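Local coordinates for protein AbyA5 (Verrucosispora maris, PDB 4YWF) that catalyses acetate elimination in spirotetronate biosynthesis, working as an esterase-like lyase of the alpha/beta-hydrolase superfamily, at residues L77-T80 with T81-M85; A159-L162 with P163-A166. The protein carries 4 engineered substitutions. One frame throughout, in Å; residues are numbered along the deposited sequence.

Interaction 1. Residues L77-T80 with T81-M85; sequences LAAT and TFYNM. Engineered in segment 81-85: Met85 (natural residue Leu).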
loop_
_atom_site.group_PDB
_atom_site.type_symbol
_atom_site.label_atom_id
_atom_site.label_comp_id
_atom_site.label_asym_id
_atom_site.label_seq_id
_atom_site.Cartn_x
_atom_site.Cartn_y
_atom_site.Cartn_z
ATOM N N LEU A 77 17.737 7.953 3.758
ATOM C CA LEU A 77 16.838 6.960 3.140
ATOM C C LEU A 77 17.034 5.601 3.765
ATOM O O LEU A 77 16.069 4.849 3.949
ATOM C CB LEU A 77 17.021 6.886 1.571
ATOM C CG LEU A 77 16.492 8.076 0.743
ATOM C CD1 LEU A 77 16.382 7.761 -0.745
ATOM C CD2 LEU A 77 15.122 8.551 1.242
ATOM N N ALA A 78 18.281 5.235 4.043
ATOM C CA ALA A 78 18.481 3.990 4.781
ATOM C C ALA A 78 17.897 4.122 6.180
ATOM O O ALA A 78 17.385 3.141 6.697
ATOM C CB ALA A 78 19.956 3.597 4.855
ATOM N N ALA A 79 17.972 5.305 6.809
ATOM C CA ALA A 79 17.431 5.429 8.175
ATOM C C ALA A 79 15.932 5.299 8.180
ATOM O O ALA A 79 15.371 4.616 9.031
ATOM C CB ALA A 79 17.850 6.706 8.818
ATOM N N THR A 80 15.295 5.955 7.202
ATOM C CA THR A 80 13.873 5.803 6.878
ATOM C C THR A 80 13.432 4.322 6.815
ATOM O O THR A 80 12.504 3.876 7.497
ATOM C CB THR A 80 13.580 6.473 5.519
ATOM O OG1 THR A 80 13.779 7.914 5.608
ATOM C CG2 THR A 80 12.106 6.167 5.037
ATOM N N THR A 81 14.142 3.527 6.012
ATOM C CA THR A 81 13.823 2.107 5.940
ATOM C C THR A 81 13.958 1.436 7.302
ATOM O O THR A 81 13.102 0.639 7.688
ATOM C CB THR A 81 14.790 1.396 4.948
ATOM O OG1 THR A 81 14.736 2.071 3.687
ATOM C CG2 THR A 81 14.413 -0.071 4.785
ATOM N N PHE A 82 15.057 1.700 8.017
ATOM C CA PHE A 82 15.289 1.021 9.264
ATOM C C PHE A 82 14.323 1.420 10.365
ATOM O O PHE A 82 13.865 0.536 11.005
ATOM C CB PHE A 82 16.729 1.073 9.771
ATOM C CG PHE A 82 17.708 0.340 8.922
ATOM C CD1 PHE A 82 17.306 -0.641 8.010
ATOM C CD2 PHE A 82 19.049 0.647 9.004
ATOM C CE1 PHE A 82 18.240 -1.291 7.213
ATOM C CE2 PHE A 82 19.969 -0.035 8.250
ATOM C CZ PHE A 82 19.574 -0.962 7.316
ATOM N N TYR A 83 13.979 2.704 10.524
ATOM C CA TYR A 83 12.917 3.104 11.437
ATOM C C TYR A 83 11.590 2.487 11.010
ATOM O O TYR A 83 10.805 2.084 11.843
ATOM C CB TYR A 83 12.826 4.630 11.546
ATOM C CG TYR A 83 14.022 5.338 12.131
ATOM C CD1 TYR A 83 14.742 4.798 13.209
ATOM C CD2 TYR A 83 14.416 6.592 11.656
ATOM C CE1 TYR A 83 15.839 5.471 13.779
ATOM C CE2 TYR A 83 15.518 7.266 12.213
ATOM C CZ TYR A 83 16.225 6.666 13.267
ATOM O OH TYR A 83 17.263 7.314 13.815
ATOM N N ASN A 84 11.337 2.417 9.709
ATOM C CA ASN A 84 10.124 1.757 9.184
ATOM C C ASN A 84 10.026 0.317 9.703
ATOM O O ASN A 84 9.034 -0.068 10.331
ATOM C CB ASN A 84 10.128 1.828 7.635
ATOM C CG ASN A 84 8.932 1.164 6.992
ATOM O OD1 ASN A 84 7.947 0.718 7.625
ATOM N ND2 ASN A 84 8.964 1.188 5.722
HETATM N N MSE A 85 11.105 -0.451 9.519
HETATM C CA MSE A 85 11.142 -1.844 9.981
HETATM C C MSE A 85 10.879 -1.919 11.471
HETATM O O MSE A 85 10.162 -2.795 11.929
HETATM C CB MSE A 85 12.480 -2.481 9.702
HETATM C CG MSE A 85 12.655 -2.713 8.229
HETATM SE SE MSE A 85 11.154 -3.882 7.728
HETATM C CE MSE A 85 10.021 -2.638 6.689
#
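Thr81 turns its hydroxyl back along the helix onto Leu77, OG1 lying beside its own backbone N (chi1 -54°) and the methyl CG2 opposite that nitrogen. From there OG1 donates to Leu77 O at 3.1 Å, while the amide Thr81 N reaches the same oxygen from the other face of the carbonyl plane. Phe82 and Tyr83 also swing their rings toward the preceding turn, each CG placed opposite its own carbonyl carbon. Ala78 O thus sits 3.6 Å above the plane of the Phe82 ring, displaced toward its rim, while also accepting a bond from Phe82 N. Tyr83 runs past Ala79, its CE2 4.2 Å from Ala79 CB, and its amide N meets Ala79 O at 2.8 Å in an almost linear bond (178°). Asn84 N follows on Thr80 O. The tyrosine hydroxyl bonds to Glu71 of helix 59-72, and its ring packs on Cys103 and Val106 of helix 94-111, so the residue spans helices 59-72 and 94-111. Leu77 O is thus gripped by two donors from one residue, and the second bond, which gives the threonine hydroxyl a partner in its own helix, probably restrains its rotation.

Interaction 2. Residues A159-L162 with P163-A166; sequences APIL and PELA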
loop_
_atom_site.group_PDB
_atom_site.type_symbol
_atom_site.label_atom_id
_atom_site.label_comp_id
_atom_site.label_asym_id
_atom_site.label_seq_id
_atom_site.Cartn_x
_atom_site.Cartn_y
_atom_site.Cartn_z
ATOM N N ALA A 159 7.437 6.813 -0.979
ATOM C CA ALA A 159 7.617 8.221 -1.245
ATOM C C ALA A 159 8.934 8.608 -1.888
ATOM O O ALA A 159 8.976 9.570 -2.619
ATOM C CB ALA A 159 7.406 9.042 0.041
ATOM N N PRO A 160 10.020 7.862 -1.624
ATOM C CA PRO A 160 11.267 8.290 -2.223
ATOM C C PRO A 160 11.225 8.236 -3.778
ATOM O O PRO A 160 12.025 8.919 -4.441
ATOM C CB PRO A 160 12.251 7.269 -1.705
ATOM C CG PRO A 160 11.696 6.749 -0.436
ATOM C CD PRO A 160 10.223 6.847 -0.582
ATOM N N ILE A 161 10.320 7.442 -4.357
ATOM C CA ILE A 161 10.246 7.377 -5.846
ATOM C C ILE A 161 9.314 8.402 -6.476
ATOM O O ILE A 161 9.245 8.454 -7.711
ATOM C CB ILE A 161 9.939 5.972 -6.414
ATOM C CG1 ILE A 161 8.592 5.432 -5.915
ATOM C CG2 ILE A 161 11.109 5.047 -6.071
ATOM C CD1 ILE A 161 8.203 4.070 -6.518
ATOM N N LEU A 162 8.672 9.258 -5.669
ATOM C CA LEU A 162 7.813 10.343 -6.194
ATOM C C LEU A 162 8.438 11.150 -7.316
ATOM O O LEU A 162 7.779 11.423 -8.306
ATOM C CB LEU A 162 7.325 11.265 -5.084
ATOM C CG LEU A 162 6.237 10.665 -4.195
ATOM C CD1 LEU A 162 6.021 11.472 -2.918
ATOM C CD2 LEU A 162 4.910 10.531 -4.940
ATOM N N PRO A 163 9.691 11.572 -7.171
ATOM C CA PRO A 163 10.241 12.393 -8.281
ATOM C C PRO A 163 10.282 11.619 -9.592
ATOM O O PRO A 163 10.054 12.208 -10.649
ATOM C CB PRO A 163 11.699 12.725 -7.822
ATOM C CG PRO A 163 11.707 12.434 -6.370
ATOM C CD PRO A 163 10.629 11.424 -6.060
ATOM N N GLU A 164 10.588 10.331 -9.535
ATOM C CA GLU A 164 10.672 9.547 -10.778
ATOM C C GLU A 164 9.293 9.303 -11.373
ATOM O O GLU A 164 9.118 9.384 -12.568
ATOM C CB GLU A 164 11.395 8.252 -10.559
ATOM C CG GLU A 164 12.865 8.472 -10.252
ATOM C CD GLU A 164 13.245 7.985 -8.877
ATOM O OE1 GLU A 164 13.660 6.819 -8.810
ATOM O OE2 GLU A 164 13.128 8.758 -7.870
ATOM N N LEU A 165 8.286 9.076 -10.540
ATOM C CA LEU A 165 6.887 9.062 -11.037
ATOM C C LEU A 165 6.395 10.392 -11.638
ATOM O O LEU A 165 5.773 10.426 -12.703
ATOM C CB LEU A 165 5.950 8.627 -9.916
ATOM C CG LEU A 165 6.098 7.216 -9.377
ATOM C CD1 LEU A 165 5.164 7.027 -8.161
ATOM C CD2 LEU A 165 5.792 6.165 -10.421
ATOM N N ALA A 166 6.693 11.515 -10.996
ATOM C CA ALA A 166 6.431 12.807 -11.632
ATOM C C ALA A 166 7.156 12.960 -13.006
ATOM O O ALA A 166 6.587 13.534 -13.935
ATOM C CB ALA A 166 6.808 13.941 -10.714
#
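Ile161 O accepts Leu165 N at 3.1 Å, nearly straight at the hydrogen (168°), and more weakly the amide of Glu164, whose N-H points well off the oxygen. One residue on, Ala166 N closes on Leu162 O at 2.9 Å. Pro163 has no N-H to offer, and its ring instead fits against the preceding turn: CD comes 3.3 Å from Pro160 O and, held there by the peptide link, crowds Leu162 CB at 3.4 Å, which restricts the backbone of Leu162. The Glu164 side chain, bent at chi2, folds back so that OE1 lies 4.1 Å from Ile161 CG2, the two side chains crossing at about a right angle. Ile161 sets CG1 between its backbone N and carbonyl carbon (chi1 60°), where it meets Leu165 CD1 at 4.4 Å. Farther out, Leu162 packs on Trp132 and Ala134 of strand 127-134 and on Ala172 and Val174 of strand 171-174; Leu165 joins it on Ala172, and Pro163 leans on Val114 and Ile117. A serine here, lacking the ring, would probably leave a gap against Val114 and Ile117 and let the Leu162 backbone turn more freely. This is a short 3-10 segment running into an alpha-helix with proline in its first turn, on the crossover from strand 143-148 to strand 171-174 of the alpha/beta-hydrolase sheet.

Overall arrangement
Interaction 1 closes well before interaction 2 opens along the chain, and their centres lie about 17 Å apart. They meet directly where Leu77 CD2, from helix 76-87, packs on Pro160 CG at 4.2 Å. Helix 94-111 is a neighbour of both: Leu77, Thr80 and Tyr83 touch it from 77-85, while Ala159 and Pro160 rest on Phe107 from the other contact. The loop before helix 162-167 adds to the junction, with Glu156 against Thr80 and Gln157 against Asn84. Together the two contacts join the N-terminal helices to the crossover that flanks the alpha/beta-hydrolase sheet, a join made by packing within a single chain.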